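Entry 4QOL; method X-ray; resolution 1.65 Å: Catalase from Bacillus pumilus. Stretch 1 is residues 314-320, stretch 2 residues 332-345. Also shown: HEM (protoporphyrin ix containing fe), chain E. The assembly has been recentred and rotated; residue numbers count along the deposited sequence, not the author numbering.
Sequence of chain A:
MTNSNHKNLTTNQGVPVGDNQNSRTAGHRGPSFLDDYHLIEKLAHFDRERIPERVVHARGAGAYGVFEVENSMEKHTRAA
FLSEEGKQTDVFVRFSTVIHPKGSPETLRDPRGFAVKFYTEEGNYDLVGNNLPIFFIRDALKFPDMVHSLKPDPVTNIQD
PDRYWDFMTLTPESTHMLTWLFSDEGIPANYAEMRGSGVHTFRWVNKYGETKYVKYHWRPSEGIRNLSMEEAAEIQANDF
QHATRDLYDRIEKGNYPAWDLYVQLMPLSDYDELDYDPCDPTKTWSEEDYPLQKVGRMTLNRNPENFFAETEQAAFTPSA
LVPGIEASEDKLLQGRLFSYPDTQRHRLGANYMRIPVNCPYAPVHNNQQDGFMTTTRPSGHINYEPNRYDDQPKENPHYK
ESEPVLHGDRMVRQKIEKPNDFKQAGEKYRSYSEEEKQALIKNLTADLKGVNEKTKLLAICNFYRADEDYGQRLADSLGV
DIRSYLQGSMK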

ATOM      1  N   ALA A 314      -5.564  12.719  11.054  1.00 12.53           N
ATOM      2  CA  ALA A 314      -6.400  13.794  10.635  1.00 12.81           C
ATOM      3  C   ALA A 314      -6.147  14.223   9.224  1.00 13.34           C
ATOM      4  O   ALA A 314      -5.000  14.430   8.778  1.00 12.53           O
ATOM      5  CB  ALA A 314      -6.335  14.957  11.587  1.00 13.61           C
ATOM      6  N   ALA A 315      -7.213  14.421   8.490  1.00 13.55           N
ATOM      7  CA  ALA A 315      -7.188  14.783   7.103  1.00 13.26           C
ATOM      8  C   ALA A 315      -8.079  16.042   6.953  1.00 14.41           C
ATOM      9  O   ALA A 315      -9.287  15.970   7.168  1.00 14.56           O
ATOM     10  CB  ALA A 315      -7.771  13.646   6.224  1.00 13.93           C
ATOM     11  N   PHE A 316      -7.479  17.145   6.504  1.00 13.34           N
ATOM     12  CA  PHE A 316      -8.181  18.366   6.178  1.00 13.34           C
ATOM     13  C   PHE A 316      -8.068  18.606   4.697  1.00 13.26           C
ATOM     14  O   PHE A 316      -7.003  18.353   4.110  1.00 14.30           O
ATOM     15  CB  PHE A 316      -7.554  19.565   6.883  1.00 13.91           C
ATOM     16  CG  PHE A 316      -7.449  19.448   8.379  1.00 14.78           C
ATOM     17  CD1 PHE A 316      -6.391  18.798   8.960  1.00 13.44           C
ATOM     18  CD2 PHE A 316      -8.375  20.014   9.207  1.00 14.01           C
ATOM     19  CE1 PHE A 316      -6.276  18.736  10.341  1.00 13.92           C
ATOM     20  CE2 PHE A 316      -8.292  19.930  10.587  1.00 13.82           C
ATOM     21  CZ  PHE A 316      -7.202  19.293  11.147  1.00 13.12           C
ATOM     22  N   THR A 317      -9.093  19.203   4.064  1.00 13.49           N
ATOM     23  CA  THR A 317      -8.976  19.691   2.684  1.00 13.71           C
ATOM     24  C   THR A 317      -9.697  21.006   2.433  1.00 13.30           C
ATOM     25  O   THR A 317     -10.814  21.187   2.920  1.00 14.40           O
ATOM     26  CB  THR A 317      -9.415  18.659   1.662  1.00 13.43           C
ATOM     27  OG1 THR A 317      -9.288  19.209   0.364  1.00 12.04           O
ATOM     28  CG2 THR A 317     -10.819  18.171   1.885  1.00 13.47           C
ATOM     29  N   PRO A 318      -9.093  21.951   1.647  1.00 13.90           N
ATOM     30  CA  PRO A 318      -9.803  23.228   1.342  1.00 12.84           C
ATOM     31  C   PRO A 318     -11.066  22.970   0.520  1.00 14.43           C
ATOM     32  O   PRO A 318     -11.902  23.814   0.524  1.00 14.09           O
ATOM     33  CB  PRO A 318      -8.746  24.076   0.584  1.00 14.48           C
ATOM     34  CG  PRO A 318      -7.446  23.510   1.048  1.00 14.25           C
ATOM     35  CD  PRO A 318      -7.675  22.024   1.228  1.00 13.37           C
ATOM     36  N   SER A 319     -11.141  21.821  -0.144  1.00 15.06           N
ATOM     37  CA  SER A 319     -12.341  21.405  -0.884  1.00 14.39           C
ATOM     38  C   SER A 319     -13.398  20.801  -0.035  1.00 15.12           C
ATOM     39  O   SER A 319     -14.461  20.542  -0.527  1.00 17.58           O
ATOM     40  CB  SER A 319     -12.010  20.475  -2.055  1.00 14.28           C
ATOM     41  OG  SER A 319     -11.114  19.427  -1.669  1.00 13.77           O
ATOM     42  N   ALA A 320     -13.233  20.743   1.273  1.00 14.81           N
ATOM     43  CA  ALA A 320     -14.331  20.330   2.156  1.00 15.70           C
ATOM     44  C   ALA A 320     -15.131  21.605   2.468  1.00 15.10           C
ATOM     45  O   ALA A 320     -15.015  22.208   3.540  1.00 16.26           O
ATOM     46  CB  ALA A 320     -13.738  19.736   3.466  1.00 16.61           C
TER
HETATM   47  CHA HEM E 501      -0.822  20.155   4.417  0.50 11.44           C
HETATM   48  CHB HEM E 501      -0.540  20.635  -0.402  0.50 11.38           C
HETATM   49  CHC HEM E 501      -0.766  25.578   0.162  0.50 11.70           C
HETATM   50  CHD HEM E 501      -1.757  24.876   4.853  0.50 11.68           C
HETATM   51  C1A HEM E 501      -0.689  19.872   3.067  0.50 11.90           C
HETATM   52  C2A HEM E 501      -0.509  18.568   2.503  0.50 12.00           C
HETATM   53  C3A HEM E 501      -0.434  18.707   1.152  0.50 11.81           C
HETATM   54  C4A HEM E 501      -0.570  20.080   0.877  0.50 11.64           C
HETATM   55  CMA HEM E 501      -0.333  17.698   0.045  0.50 11.00           C
HETATM   56  CAA HEM E 501      -0.472  17.303   3.300  0.50 11.68           C
HETATM   57  CBA HEM E 501      -1.915  17.075   3.795  0.50 12.41           C
HETATM   58  CGA HEM E 501      -2.080  15.755   4.450  0.50 12.77           C
HETATM   59  O1A HEM E 501      -3.119  15.557   5.111  0.50 14.19           O
HETATM   60  O2A HEM E 501      -1.261  14.826   4.262  0.50 12.33           O
HETATM   61  C1B HEM E 501      -0.559  22.043  -0.609  0.50 11.68           C
HETATM   62  C2B HEM E 501      -0.464  22.616  -1.917  0.50 11.46           C
HETATM   63  C3B HEM E 501      -0.505  23.980  -1.784  0.50 11.30           C
HETATM   64  C4B HEM E 501      -0.688  24.267  -0.354  0.50 11.40           C
HETATM   65  CMB HEM E 501      -0.347  21.821  -3.192  0.50 11.98           C
HETATM   66  CAB HEM E 501      -0.478  25.019  -2.815  0.50 11.38           C
HETATM   67  CBB HEM E 501      -0.695  24.679  -4.088  0.50 12.26           C
HETATM   68  C1C HEM E 501      -1.066  25.811   1.504  0.50 11.92           C
HETATM   69  C2C HEM E 501      -1.544  27.010   1.981  0.50 12.05           C
HETATM   70  C3C HEM E 501      -1.798  26.817   3.304  0.50 11.67           C
HETATM   71  C4C HEM E 501      -1.552  25.464   3.634  0.50 12.01           C
HETATM   72  CMC HEM E 501      -1.633  28.280   1.163  0.50 11.80           C
HETATM   73  CAC HEM E 501      -2.409  27.762   4.177  0.50 12.51           C
HETATM   74  CBC HEM E 501      -3.200  28.670   3.633  0.50 12.74           C
HETATM   75  C1D HEM E 501      -1.564  23.502   5.065  0.50 11.43           C
HETATM   76  C2D HEM E 501      -1.707  22.913   6.397  0.50 11.05           C
HETATM   77  C3D HEM E 501      -1.423  21.610   6.310  0.50 10.61           C
HETATM   78  C4D HEM E 501      -1.118  21.400   4.898  0.50 11.46           C
HETATM   79  CMD HEM E 501      -2.083  23.715   7.607  0.50 10.93           C
HETATM   80  CAD HEM E 501      -1.448  20.576   7.407  0.50 10.40           C
HETATM   81  CBD HEM E 501      -2.927  20.164   7.577  0.50 10.48           C
HETATM   82  CGD HEM E 501      -2.905  19.167   8.698  0.50 10.87           C
HETATM   83  O1D HEM E 501      -2.897  19.613   9.839  0.50 10.55           O
HETATM   84  O2D HEM E 501      -2.895  17.924   8.484  0.50 10.68           O
HETATM   85  NA  HEM E 501      -0.757  20.818   2.039  0.50 12.83           N
HETATM   86  NB  HEM E 501      -0.690  23.068   0.253  0.50 11.60           N
HETATM   87  NC  HEM E 501      -1.141  24.851   2.490  0.50 12.34           N
HETATM   88  ND  HEM E 501      -1.213  22.571   4.184  0.50 11.80           N
HETATM   89 FE   HEM E 501      -0.961  22.816   2.298  0.50 14.59          FE
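Stretch 2 (332-345) LLQGRLFSYPDTQR

A proline kink in a helix leaves a backbone carbonyl without its usual partner, and a neighbouring loop can supply one. In this catalase the helix of residues 332-345 is kinked at Pro341, whose nitrogen carries no hydrogen for the turn before, and the loop residue Ser319 fills the gap: its OG donates to Leu337 O at 2.8 Å. Ser319 OG in turn accepts from Thr317 OG1 at 2.7 Å. Toward the C-terminal end of the contact on the helix, Gln344 NE2 donates to Phe316 O at 2.8 Å and to HEM O1A at 3.1 Å, tying loop, helix and haem together.

The loop has no regular structure until a type I turn, Thr317 to Ala320, and it passes the helix obliquely, in the opposite order: Ala315 lies nearest Gln344, Thr317 nearest Tyr340, and Ser319 nearest Leu337.

Pro318 packs toward the N-terminal side of the two hydrogen bonds. Its CD lies 3.6 Å from the centroid of the Tyr340 ring, over the face opposite the haem, while Tyr340 OH binds HEM FE at 2.0 Å. The guanidinium of Arg336, which donates from NE and NH2 to that same oxygen, is likewise sandwiched, with Pro318 CG 3.4 Å from Arg336 CZ. Farther out, Pro318 CB meets Leu333 CD1 at 3.8 Å, and Ala315 CB packs 3.6 Å from Gln344 CD.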

ATOM      1  N   LEU A 332      -3.901  29.097  -6.884  1.00 14.21           N
ATOM      2  CA  LEU A 332      -3.182  28.345  -5.833  1.00 13.92           C
ATOM      3  C   LEU A 332      -4.232  27.482  -5.089  1.00 13.94           C
ATOM      4  O   LEU A 332      -4.072  26.240  -5.027  1.00 14.06           O
ATOM      5  CB  LEU A 332      -2.483  29.351  -4.918  1.00 14.16           C
ATOM      6  CG  LEU A 332      -1.508  28.674  -3.931  1.00 13.25           C
ATOM      7  CD1 LEU A 332      -0.259  28.180  -4.657  1.00 13.92           C
ATOM      8  CD2 LEU A 332      -1.208  29.672  -2.860  1.00 13.54           C
ATOM      9  N   LEU A 333      -5.338  28.103  -4.699  1.00 13.36           N
ATOM     10  CA  LEU A 333      -6.487  27.355  -4.088  1.00 13.98           C
ATOM     11  C   LEU A 333      -6.994  26.231  -4.996  1.00 16.01           C
ATOM     12  O   LEU A 333      -7.231  25.112  -4.531  1.00 15.94           O
ATOM     13  CB  LEU A 333      -7.601  28.290  -3.750  1.00 15.17           C
ATOM     14  CG  LEU A 333      -8.905  27.663  -3.239  1.00 14.32           C
ATOM     15  CD1 LEU A 333      -8.689  26.837  -1.989  1.00 15.11           C
ATOM     16  CD2 LEU A 333      -9.929  28.802  -2.972  1.00 16.02           C
ATOM     17  N   GLN A 334      -7.136  26.523  -6.267  1.00 15.57           N
ATOM     18  CA  GLN A 334      -7.665  25.532  -7.166  1.00 16.52           C
ATOM     19  C   GLN A 334      -6.918  24.184  -7.115  1.00 15.81           C
ATOM     20  O   GLN A 334      -7.535  23.138  -7.120  1.00 14.68           O
ATOM     21  CB  GLN A 334      -7.749  26.070  -8.598  1.00 18.88           C
ATOM     22  CG  GLN A 334      -8.701  27.246  -8.771  1.00 18.11           C
ATOM     23  CD  GLN A 334     -10.140  26.869  -8.983  1.00 17.42           C
ATOM     24  OE1 GLN A 334     -10.445  26.042  -9.835  1.00 15.19           O
ATOM     25  NE2 GLN A 334     -11.019  27.423  -8.202  1.00 16.99           N
ATOM     26  N   GLY A 335      -5.605  24.228  -7.132  1.00 14.05           N
ATOM     27  CA  GLY A 335      -4.820  23.029  -7.023  1.00 13.81           C
ATOM     28  C   GLY A 335      -4.996  22.318  -5.704  1.00 14.09           C
ATOM     29  O   GLY A 335      -4.935  21.080  -5.637  1.00 12.70           O
ATOM     30  N   ARG A 336      -5.098  23.088  -4.634  1.00 12.73           N
ATOM     31  CA  ARG A 336      -5.273  22.494  -3.275  1.00 12.47           C
ATOM     32  C   ARG A 336      -6.492  21.681  -3.206  1.00 12.82           C
ATOM     33  O   ARG A 336      -6.568  20.671  -2.531  1.00 13.73           O
ATOM     34  CB  ARG A 336      -5.298  23.606  -2.205  1.00 12.36           C
ATOM     35  CG  ARG A 336      -4.003  24.406  -2.065  1.00 13.06           C
ATOM     36  CD  ARG A 336      -4.134  25.518  -1.014  1.00 12.81           C
ATOM     37  NE  ARG A 336      -4.168  24.929   0.348  1.00 12.69           N
ATOM     38  CZ  ARG A 336      -4.670  25.509   1.419  1.00 12.45           C
ATOM     39  NH1 ARG A 336      -5.218  26.669   1.307  1.00 15.37           N
ATOM     40  NH2 ARG A 336      -4.626  24.920   2.602  1.00 11.94           N
ATOM     41  N   LEU A 337      -7.543  22.134  -3.916  1.00 12.53           N
ATOM     42  CA  LEU A 337      -8.793  21.413  -3.894  1.00 14.13           C
ATOM     43  C   LEU A 337      -8.582  19.930  -4.283  1.00 13.85           C
ATOM     44  O   LEU A 337      -9.273  19.060  -3.767  1.00 15.37           O
ATOM     45  CB  LEU A 337      -9.779  22.025  -4.920  1.00 14.13           C
ATOM     46  CG  LEU A 337     -10.124  23.508  -4.734  1.00 14.25           C
ATOM     47  CD1 LEU A 337     -11.015  24.046  -5.880  1.00 14.68           C
ATOM     48  CD2 LEU A 337     -10.807  23.716  -3.385  1.00 14.10           C
ATOM     49  N   PHE A 338      -7.696  19.703  -5.218  1.00 14.38           N
ATOM     50  CA  PHE A 338      -7.287  18.343  -5.669  1.00 15.13           C
ATOM     51  C   PHE A 338      -6.262  17.665  -4.715  1.00 13.50           C
ATOM     52  O   PHE A 338      -6.436  16.506  -4.364  1.00 14.01           O
ATOM     53  CB  PHE A 338      -6.729  18.382  -7.094  1.00 15.43           C
ATOM     54  CG  PHE A 338      -6.028  17.107  -7.478  1.00 16.55           C
ATOM     55  CD1 PHE A 338      -6.786  15.962  -7.658  1.00 19.53           C
ATOM     56  CD2 PHE A 338      -4.660  17.012  -7.516  1.00 16.86           C
ATOM     57  CE1 PHE A 338      -6.170  14.758  -7.899  1.00 19.86           C
ATOM     58  CE2 PHE A 338      -4.036  15.802  -7.844  1.00 17.56           C
ATOM     59  CZ  PHE A 338      -4.804  14.694  -8.047  1.00 18.84           C
ATOM     60  N   SER A 339      -5.160  18.379  -4.378  1.00 13.01           N
ATOM     61  CA  SER A 339      -3.982  17.776  -3.794  1.00 13.22           C
ATOM     62  C   SER A 339      -4.258  17.180  -2.425  1.00 11.95           C
ATOM     63  O   SER A 339      -3.706  16.120  -2.107  1.00 11.26           O
ATOM     64  CB  SER A 339      -2.830  18.810  -3.774  1.00 15.21           C
ATOM     65  OG  SER A 339      -1.770  18.387  -2.910  1.00 17.73           O
ATOM     66  N   TYR A 340      -5.142  17.757  -1.607  1.00 12.50           N
ATOM     67  CA  TYR A 340      -5.291  17.223  -0.263  1.00 12.22           C
ATOM     68  C   TYR A 340      -5.949  15.862  -0.218  1.00 11.60           C
ATOM     69  O   TYR A 340      -5.393  14.924   0.340  1.00 10.84           O
ATOM     70  CB  TYR A 340      -5.932  18.247   0.687  1.00 12.11           C
ATOM     71  CG  TYR A 340      -5.153  19.441   1.019  1.00 11.81           C
ATOM     72  CD1 TYR A 340      -4.744  20.355   0.049  1.00 12.46           C
ATOM     73  CD2 TYR A 340      -4.669  19.643   2.305  1.00 13.04           C
ATOM     74  CE1 TYR A 340      -3.965  21.443   0.328  1.00 12.04           C
ATOM     75  CE2 TYR A 340      -3.947  20.818   2.621  1.00 12.44           C
ATOM     76  CZ  TYR A 340      -3.639  21.721   1.626  1.00 12.24           C
ATOM     77  OH  TYR A 340      -2.893  22.870   1.920  1.00 12.70           O
ATOM     78  N   PRO A 341      -7.144  15.679  -0.843  1.00 11.60           N
ATOM     79  CA  PRO A 341      -7.768  14.345  -0.811  1.00 11.54           C
ATOM     80  C   PRO A 341      -6.960  13.346  -1.608  1.00 11.94           C
ATOM     81  O   PRO A 341      -6.830  12.192  -1.159  1.00 11.18           O
ATOM     82  CB  PRO A 341      -9.194  14.567  -1.435  1.00 11.55           C
ATOM     83  CG  PRO A 341      -9.411  16.040  -1.293  1.00 12.29           C
ATOM     84  CD  PRO A 341      -8.060  16.682  -1.441  1.00 11.95           C
ATOM     85  N   ASP A 342      -6.265  13.800  -2.639  1.00 12.32           N
ATOM     86  CA  ASP A 342      -5.280  12.966  -3.348  1.00 13.29           C
ATOM     87  C   ASP A 342      -4.220  12.385  -2.463  1.00 12.90           C
ATOM     88  O   ASP A 342      -4.002  11.190  -2.413  1.00 12.60           O
ATOM     89  CB  ASP A 342      -4.684  13.737  -4.525  1.00 12.63           C
ATOM     90  CG  ASP A 342      -3.836  12.874  -5.351  1.00 12.52           C
ATOM     91  OD1 ASP A 342      -4.345  11.810  -5.866  1.00 13.72           O
ATOM     92  OD2 ASP A 342      -2.593  13.127  -5.515  1.00 13.68           O
ATOM     93  N   THR A 343      -3.520  13.254  -1.723  1.00 12.21           N
ATOM     94  CA  THR A 343      -2.412  12.783  -0.893  1.00 11.99           C
ATOM     95  C   THR A 343      -2.986  11.901   0.240  1.00 12.22           C
ATOM     96  O   THR A 343      -2.327  10.955   0.678  1.00 11.58           O
ATOM     97  CB  THR A 343      -1.560  13.981  -0.384  1.00 11.75           C
ATOM     98  OG1 THR A 343      -0.300  13.479   0.084  1.00 10.85           O
ATOM     99  CG2 THR A 343      -2.169  14.676   0.812  1.00 11.08           C
ATOM    100  N   GLN A 344      -4.167  12.269   0.737  1.00 13.88           N
ATOM    101  CA  GLN A 344      -4.787  11.556   1.846  1.00 14.74           C
ATOM    102  C   GLN A 344      -5.218  10.117   1.517  1.00 14.00           C
ATOM    103  O   GLN A 344      -5.005   9.191   2.315  1.00 12.56           O
ATOM    104  CB  GLN A 344      -5.957  12.337   2.421  1.00 12.65           C
ATOM    105  CG  GLN A 344      -5.439  13.567   3.197  1.00 13.69           C
ATOM    106  CD  GLN A 344      -6.321  14.756   3.175  1.00 14.10           C
ATOM    107  OE1 GLN A 344      -7.521  14.671   2.767  1.00 15.05           O
ATOM    108  NE2 GLN A 344      -5.808  15.861   3.646  1.00 13.64           N
ATOM    109  N   ARG A 345      -5.658   9.917   0.291  1.00 12.16           N
ATOM    110  CA  ARG A 345      -5.891   8.558  -0.187  1.00 13.13           C
ATOM    111  C   ARG A 345      -4.650   7.667  -0.098  1.00 14.05           C
ATOM    112  O   ARG A 345      -4.767   6.516   0.253  1.00 13.83           O
ATOM    113  CB  ARG A 345      -6.600   8.559  -1.570  1.00 14.73           C
ATOM    114  CG  ARG A 345      -7.966   9.198  -1.561  1.00 14.40           C
ATOM    115  CD  ARG A 345      -8.456   9.602  -2.956  1.00 14.88           C
ATOM    116  NE  ARG A 345      -9.629  10.440  -2.834  1.00 15.05           N
ATOM    117  CZ  ARG A 345      -9.831  11.618  -3.408  1.00 15.10           C
ATOM    118  NH1 ARG A 345      -8.989  12.104  -4.310  1.00 13.44           N
ATOM    119  NH2 ARG A 345     -10.960  12.292  -3.130  1.00 13.91           N
TER